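Local coordinates for protein BIFUNCTIONAL PROTEIN Proline utilization A (PutA) (Corynebacterium freiburgense, PDB 5UX5) that probably converts proline to glutamate in two steps, using an FAD-dependent proline dehydrogenase and an NAD-dependent aldehyde dehydrogenase carried on one chain, at residues A[956-959]-A[965-968]; A[860-865]-A[871-876]. All coordinates share one frame; numbering follows the deposited sequence.

Interaction 1: A[956-959]-A[965-968]; sequences EQDF and ESNV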
ATOM      1  N   GLU A 956       1.008  14.514 -19.162  1.00 28.18           N
ATOM      2  CA  GLU A 956       1.111  13.539 -18.086  1.00 25.79           C
ATOM      3  C   GLU A 956       0.939  14.295 -16.772  1.00 23.71           C
ATOM      4  O   GLU A 956       1.736  15.175 -16.454  1.00 26.48           O
ATOM      5  CB  GLU A 956       2.454  12.819 -18.119  1.00 28.55           C
ATOM      6  CG  GLU A 956       2.771  12.195 -19.445  1.00 30.14           C
ATOM      7  CD  GLU A 956       3.618  10.949 -19.330  1.00 44.01           C
ATOM      8  OE1 GLU A 956       3.662  10.167 -20.316  1.00 45.13           O
ATOM      9  OE2 GLU A 956       4.205  10.722 -18.244  1.00 51.93           O
ATOM     10  N   GLN A 957      -0.103  13.959 -16.023  1.00 25.25           N
ATOM     11  CA  GLN A 957      -0.576  14.745 -14.893  1.00 24.51           C
ATOM     12  C   GLN A 957      -0.480  13.957 -13.590  1.00 34.27           C
ATOM     13  O   GLN A 957      -1.215  12.983 -13.383  1.00 33.87           O
ATOM     14  CB  GLN A 957      -2.021  15.167 -15.132  1.00 21.83           C
ATOM     15  CG  GLN A 957      -2.203  16.226 -16.178  1.00 35.02           C
ATOM     16  CD  GLN A 957      -3.614  16.759 -16.155  1.00 32.78           C
ATOM     17  OE1 GLN A 957      -3.891  17.809 -15.567  1.00 30.63           O
ATOM     18  NE2 GLN A 957      -4.529  16.011 -16.759  1.00 28.76           N
ATOM     19  N   ASP A 958       0.344  14.440 -12.674  1.00 35.53           N
ATOM     20  CA  ASP A 958       0.438  13.878 -11.326  1.00 26.39           C
ATOM     21  C   ASP A 958      -0.370  14.782 -10.404  1.00 24.42           C
ATOM     22  O   ASP A 958       0.099  15.842 -10.001  1.00 31.39           O
ATOM     23  CB  ASP A 958       1.902  13.770 -10.891  1.00 30.84           C
ATOM     24  CG  ASP A 958       2.092  13.023  -9.587  1.00 37.39           C
ATOM     25  OD1 ASP A 958       1.186  13.088  -8.710  1.00 35.89           O
ATOM     26  OD2 ASP A 958       3.172  12.387  -9.438  1.00 40.71           O
ATOM     27  N   PHE A 959      -1.600  14.371 -10.088  1.00 31.15           N
ATOM     28  CA  PHE A 959      -2.488  15.199  -9.266  1.00 27.49           C
ATOM     29  C   PHE A 959      -2.083  15.223  -7.783  1.00 31.34           C
ATOM     30  O   PHE A 959      -2.365  16.205  -7.090  1.00 34.85           O
ATOM     31  CB  PHE A 959      -3.938  14.699  -9.363  1.00 24.67           C
ATOM     32  CG  PHE A 959      -4.518  14.742 -10.744  1.00 23.42           C
ATOM     33  CD1 PHE A 959      -4.880  15.950 -11.331  1.00 28.18           C
ATOM     34  CD2 PHE A 959      -4.739  13.561 -11.445  1.00 31.36           C
ATOM     35  CE1 PHE A 959      -5.417  15.974 -12.596  1.00 33.28           C
ATOM     36  CE2 PHE A 959      -5.283  13.579 -12.721  1.00 38.13           C
ATOM     37  CZ  PHE A 959      -5.613  14.788 -13.298  1.00 40.31           C
ATOM     38  N   GLU A 965       6.441   8.782  -4.289  1.00 31.68           N
ATOM     39  CA  GLU A 965       5.777   7.972  -5.296  1.00 23.11           C
ATOM     40  C   GLU A 965       5.229   8.881  -6.389  1.00 21.32           C
ATOM     41  O   GLU A 965       4.391   9.741  -6.126  1.00 26.54           O
ATOM     42  CB  GLU A 965       4.668   7.152  -4.657  1.00 20.81           C
ATOM     43  CG  GLU A 965       3.947   6.232  -5.581  1.00 20.74           C
ATOM     44  CD  GLU A 965       2.966   5.373  -4.845  1.00 26.47           C
ATOM     45  OE1 GLU A 965       1.829   5.838  -4.559  1.00 29.06           O
ATOM     46  OE2 GLU A 965       3.351   4.223  -4.511  1.00 30.81           O
ATOM     47  N   SER A 966       5.703   8.682  -7.612  1.00 25.55           N
ATOM     48  CA  SER A 966       5.159   9.360  -8.782  1.00 21.85           C
ATOM     49  C   SER A 966       3.857   8.693  -9.202  1.00 24.46           C
ATOM     50  O   SER A 966       3.824   7.487  -9.444  1.00 30.90           O
ATOM     51  CB  SER A 966       6.164   9.321  -9.926  1.00 24.66           C
ATOM     52  OG  SER A 966       5.553   9.802 -11.097  1.00 42.24           O
ATOM     53  N   ASN A 967       2.778   9.463  -9.273  1.00 27.63           N
ATOM     54  CA  ASN A 967       1.478   8.925  -9.674  1.00 28.81           C
ATOM     55  C   ASN A 967       0.933   9.741 -10.846  1.00 34.00           C
ATOM     56  O   ASN A 967       0.394  10.837 -10.646  1.00 40.27           O
ATOM     57  CB  ASN A 967       0.525   8.887  -8.482  1.00 21.13           C
ATOM     58  CG  ASN A 967       0.967   7.853  -7.423  1.00 29.40           C
ATOM     59  OD1 ASN A 967       0.882   6.648  -7.663  1.00 30.20           O
ATOM     60  ND2 ASN A 967       1.408   8.324  -6.256  1.00 32.25           N
ATOM     61  N   VAL A 968       1.036   9.176 -12.060  1.00 30.20           N
ATOM     62  CA  VAL A 968       0.781   9.865 -13.329  1.00 27.73           C
ATOM     63  C   VAL A 968      -0.549   9.430 -13.943  1.00 27.17           C
ATOM     64  O   VAL A 968      -0.882   8.240 -13.969  1.00 33.85           O
ATOM     65  CB  VAL A 968       1.949   9.611 -14.306  1.00 23.26           C
ATOM     66  CG1 VAL A 968       1.615  10.040 -15.685  1.00 22.60           C
ATOM     67  CG2 VAL A 968       3.180  10.361 -13.825  1.00 22.61           C
TER
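D958 lays its carboxylate against the backbone of the strand at N967. Its CG stands anti to the backbone N (chi1 -172°), which carries the carboxylate out from the loop to the strand. OD2 accepts the backbone N of N967 at 3.0 Å, with an N-H...O angle of 155°. The donor does not lie in the carboxylate plane. It comes from above it, 58° out. OD1 turns to the loop that follows, where it accepts the backbone N of G961 and, weakly, that of T960. The carboxylate thus ties the strand to the loop that leads into it. The CA of D958 makes a CA-H...O contact with N967 O, 3.1 Å away.

Segment 956-959 lies in the loop between helix 936-953 and strand 965-980, and 965-968 begins that strand. Strand 965-980 runs antiparallel to strand 1056-1064, and S966 and V968 bond through their backbones to T1063 and V1061. The loop is also held by a backbone bond between Q957 and F969.

At the other end of the contact, the side chain of V968 lies at a slant to that of E956. V968 CG1 is 3.8 Å from E956 CB and 3.7 Å from E956 OE2. The second carboxylate oxygen, OE1, forms a salt bridge with R970, two residues further along the strand.

The amide of N967 is bonded at both ends. Its ND2 donates to E965 OE1 at 3.0 Å, and OE1 receives it on its anti lone pair. This acceptor lies close to the amide plane. N967 OD1 accepts from S1062 OG and Q885 NE2. Together these bonds should fix the rotation of the amide in this buried place.

Interaction 2: A[860-865]-A[871-876]; sequences ELWKEK and AYINRG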
ATOM      1  N   GLU A 860      11.772   2.204 -18.862  1.00 37.40           N
ATOM      2  CA  GLU A 860      11.226   3.097 -19.870  1.00 39.93           C
ATOM      3  C   GLU A 860      10.595   2.293 -20.997  1.00 36.82           C
ATOM      4  O   GLU A 860       9.450   2.561 -21.394  1.00 41.25           O
ATOM      5  CB  GLU A 860      12.313   4.056 -20.370  1.00 50.13           C
ATOM      6  CG  GLU A 860      11.867   5.549 -20.472  1.00 65.00           C
ATOM      7  CD  GLU A 860      11.300   6.161 -19.158  1.00 73.17           C
ATOM      8  OE1 GLU A 860      11.751   5.813 -18.030  1.00 70.09           O
ATOM      9  OE2 GLU A 860      10.384   7.014 -19.269  1.00 77.77           O
ATOM     10  N   LEU A 861      11.277   1.237 -21.440  1.00 32.86           N
ATOM     11  CA  LEU A 861      10.678   0.332 -22.411  1.00 36.19           C
ATOM     12  C   LEU A 861       9.358  -0.227 -21.886  1.00 38.12           C
ATOM     13  O   LEU A 861       8.329  -0.181 -22.577  1.00 35.83           O
ATOM     14  CB  LEU A 861      11.666  -0.775 -22.742  1.00 34.89           C
ATOM     15  CG  LEU A 861      11.221  -1.829 -23.737  1.00 38.85           C
ATOM     16  CD1 LEU A 861      10.890  -1.193 -25.064  1.00 36.35           C
ATOM     17  CD2 LEU A 861      12.311  -2.882 -23.857  1.00 37.28           C
ATOM     18  N   TRP A 862       9.354  -0.706 -20.636  1.00 36.29           N
ATOM     19  CA  TRP A 862       8.133  -1.276 -20.067  1.00 37.78           C
ATOM     20  C   TRP A 862       7.000  -0.238 -20.004  1.00 38.10           C
ATOM     21  O   TRP A 862       5.848  -0.564 -20.305  1.00 39.22           O
ATOM     22  CB  TRP A 862       8.405  -1.892 -18.679  1.00 30.08           C
ATOM     23  CG  TRP A 862       7.200  -2.659 -18.158  1.00 33.36           C
ATOM     24  CD1 TRP A 862       6.848  -3.937 -18.474  1.00 41.28           C
ATOM     25  CD2 TRP A 862       6.193  -2.184 -17.261  1.00 28.04           C
ATOM     26  NE1 TRP A 862       5.692  -4.294 -17.825  1.00 29.14           N
ATOM     27  CE2 TRP A 862       5.266  -3.236 -17.078  1.00 27.95           C
ATOM     28  CE3 TRP A 862       5.988  -0.976 -16.591  1.00 27.05           C
ATOM     29  CZ2 TRP A 862       4.151  -3.117 -16.264  1.00 26.91           C
ATOM     30  CZ3 TRP A 862       4.879  -0.859 -15.783  1.00 26.02           C
ATOM     31  CH2 TRP A 862       3.971  -1.928 -15.625  1.00 30.87           C
ATOM     32  N   LYS A 863       7.287   1.003 -19.568  1.00 40.68           N
ATOM     33  CA  LYS A 863       6.226   2.019 -19.518  1.00 39.78           C
ATOM     34  C   LYS A 863       5.600   2.234 -20.886  1.00 40.68           C
ATOM     35  O   LYS A 863       4.389   2.468 -20.993  1.00 39.86           O
ATOM     36  CB  LYS A 863       6.745   3.377 -19.024  1.00 27.50           C
ATOM     37  CG  LYS A 863       7.085   3.471 -17.553  1.00 42.10           C
ATOM     38  CD  LYS A 863       7.152   4.942 -17.066  1.00 49.70           C
ATOM     39  CE  LYS A 863       7.592   5.915 -18.197  1.00 55.75           C
ATOM     40  NZ  LYS A 863       7.242   7.361 -17.995  1.00 52.48           N
ATOM     41  N   GLU A 864       6.393   2.116 -21.944  1.00 35.20           N
ATOM     42  CA  GLU A 864       5.855   2.400 -23.259  1.00 30.13           C
ATOM     43  C   GLU A 864       5.178   1.184 -23.866  1.00 32.24           C
ATOM     44  O   GLU A 864       4.169   1.335 -24.553  1.00 31.18           O
ATOM     45  CB  GLU A 864       6.982   2.913 -24.174  1.00 36.09           C
ATOM     46  CG  GLU A 864       6.534   3.707 -25.435  1.00 56.47           C
ATOM     47  CD  GLU A 864       5.785   5.041 -25.111  1.00 63.46           C
ATOM     48  OE1 GLU A 864       5.688   5.445 -23.916  1.00 60.73           O
ATOM     49  OE2 GLU A 864       5.320   5.702 -26.068  1.00 61.38           O
ATOM     50  N   LYS A 865       5.644  -0.029 -23.568  1.00 38.92           N
ATOM     51  CA  LYS A 865       5.136  -1.186 -24.290  1.00 39.73           C
ATOM     52  C   LYS A 865       4.027  -1.941 -23.555  1.00 43.42           C
ATOM     53  O   LYS A 865       3.286  -2.688 -24.206  1.00 42.13           O
ATOM     54  CB  LYS A 865       6.289  -2.139 -24.637  1.00 32.98           C
ATOM     55  N   ALA A 871      -0.557   0.589 -14.528  1.00 22.77           N
ATOM     56  CA  ALA A 871       0.841   0.170 -14.476  1.00 23.43           C
ATOM     57  C   ALA A 871       1.514   0.639 -13.174  1.00 22.96           C
ATOM     58  O   ALA A 871       1.237   1.730 -12.666  1.00 26.82           O
ATOM     59  CB  ALA A 871       1.594   0.707 -15.686  1.00 23.94           C
ATOM     60  N   TYR A 872       2.362  -0.216 -12.610  1.00 32.07           N
ATOM     61  CA  TYR A 872       3.078   0.064 -11.366  1.00 30.61           C
ATOM     62  C   TYR A 872       4.531  -0.309 -11.565  1.00 26.45           C
ATOM     63  O   TYR A 872       4.844  -1.273 -12.268  1.00 25.95           O
ATOM     64  CB  TYR A 872       2.517  -0.708 -10.159  1.00 22.80           C
ATOM     65  CG  TYR A 872       1.064  -0.434  -9.871  1.00 25.27           C
ATOM     66  CD1 TYR A 872       0.086  -1.140 -10.530  1.00 22.36           C
ATOM     67  CD2 TYR A 872       0.663   0.523  -8.929  1.00 27.88           C
ATOM     68  CE1 TYR A 872      -1.235  -0.912 -10.289  1.00 22.34           C
ATOM     69  CE2 TYR A 872      -0.691   0.752  -8.677  1.00 21.07           C
ATOM     70  CZ  TYR A 872      -1.630   0.022  -9.384  1.00 21.66           C
ATOM     71  OH  TYR A 872      -2.987   0.160  -9.200  1.00 30.96           O
ATOM     72  N   ILE A 873       5.424   0.458 -10.961  1.00 23.76           N
ATOM     73  CA  ILE A 873       6.844   0.233 -11.145  1.00 29.81           C
ATOM     74  C   ILE A 873       7.481   0.090  -9.772  1.00 32.76           C
ATOM     75  O   ILE A 873       7.385   0.996  -8.939  1.00 38.08           O
ATOM     76  CB  ILE A 873       7.466   1.360 -11.982  1.00 24.86           C
ATOM     77  CG1 ILE A 873       6.933   1.199 -13.414  1.00 25.24           C
ATOM     78  CG2 ILE A 873       8.971   1.308 -11.943  1.00 25.66           C
ATOM     79  CD1 ILE A 873       6.813   2.460 -14.201  1.00 36.09           C
ATOM     80  N   ASN A 874       8.077  -1.073  -9.520  1.00 33.93           N
ATOM     81  CA  ASN A 874       8.743  -1.355  -8.246  1.00 34.76           C
ATOM     82  C   ASN A 874       7.817  -1.135  -7.045  1.00 30.33           C
ATOM     83  O   ASN A 874       8.207  -0.567  -6.031  1.00 31.96           O
ATOM     84  CB  ASN A 874      10.028  -0.533  -8.116  1.00 26.55           C
ATOM     85  CG  ASN A 874      11.043  -0.883  -9.168  1.00 33.53           C
ATOM     86  OD1 ASN A 874      11.181  -2.050  -9.542  1.00 46.82           O
ATOM     87  ND2 ASN A 874      11.779   0.105  -9.635  1.00 26.65           N
ATOM     88  N   ARG A 875       6.583  -1.611  -7.154  1.00 25.99           N
ATOM     89  CA  ARG A 875       5.677  -1.673  -6.018  1.00 26.06           C
ATOM     90  C   ARG A 875       4.585  -2.676  -6.352  1.00 30.57           C
ATOM     91  O   ARG A 875       4.556  -3.226  -7.450  1.00 36.91           O
ATOM     92  CB  ARG A 875       5.105  -0.302  -5.703  1.00 22.41           C
ATOM     93  CG  ARG A 875       4.609   0.403  -6.941  1.00 27.11           C
ATOM     94  CD  ARG A 875       3.484   1.320  -6.575  1.00 21.58           C
ATOM     95  NE  ARG A 875       2.301   0.552  -6.227  1.00 25.32           N
ATOM     96  CZ  ARG A 875       1.226   1.067  -5.634  1.00 29.55           C
ATOM     97  NH1 ARG A 875       1.193   2.354  -5.311  1.00 27.28           N
ATOM     98  NH2 ARG A 875       0.184   0.298  -5.361  1.00 20.89           N
ATOM     99  N   GLY A 876       3.686  -2.914  -5.391  1.00 29.23           N
ATOM    100  CA  GLY A 876       2.562  -3.799  -5.627  1.00 28.81           C
ATOM    101  C   GLY A 876       1.602  -3.247  -6.670  1.00 35.87           C
ATOM    102  O   GLY A 876       1.572  -2.047  -6.961  1.00 33.41           O
TER
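W862 reaches from the helix with CZ3 and CH2 of its six-membered ring to A871 CB, Y872 O and I873 CG1, meeting them obliquely. With chi1 at -172°, the indole points away from the N of its own backbone and extends towards the strand. This is the helix-to-strand packing of a beta-alpha-beta unit, strand 845-852, helix 856-865 and strand 870-873, in the aldehyde dehydrogenase family region. The short helix and strand segments run nearly antiparallel, at 173°, with their axes 9.8 Å apart.

CH2 of W862 lies 3.5 Å from A871 CB and equally close to the backbone O of Y872. The side chains of W862 and I873 pass in antiparallel fashion, with W862 CZ3 3.8 Å from I873 CG1. I851 of the neighbouring strand and I837 of helix 833-841 also touch the indole. Its polar NE1 donates to Q840 OE1, so the buried N-H is satisfied.

The CG and CD of K863 lie across the CD1 end of I873, nearly perpendicular to it, while the K863 NZ forms a salt bridge with E860 OE2. The closest approach here is K863 CG to I873 CD1, at 3.5 Å.

Interaction 2 is a buried contact, built mainly from apolar side chains that join a helix to a strand. Interaction 1 is partly buried and largely polar, since its loop is tied to a strand by a carboxylate. Their centres lie about 13 Å apart. Strand 1056-1064 stands between their strands: it pairs in parallel with 870-873 of interaction 2 and antiparallel with 965-980 of interaction 1. The chain completes interaction 2 before it opens interaction 1. A salt bridge joins the two directly, with R875 NH1 3.0 Å from E965 OE2. It links the loop after strand 870-873 to the first residue of strand 965-980.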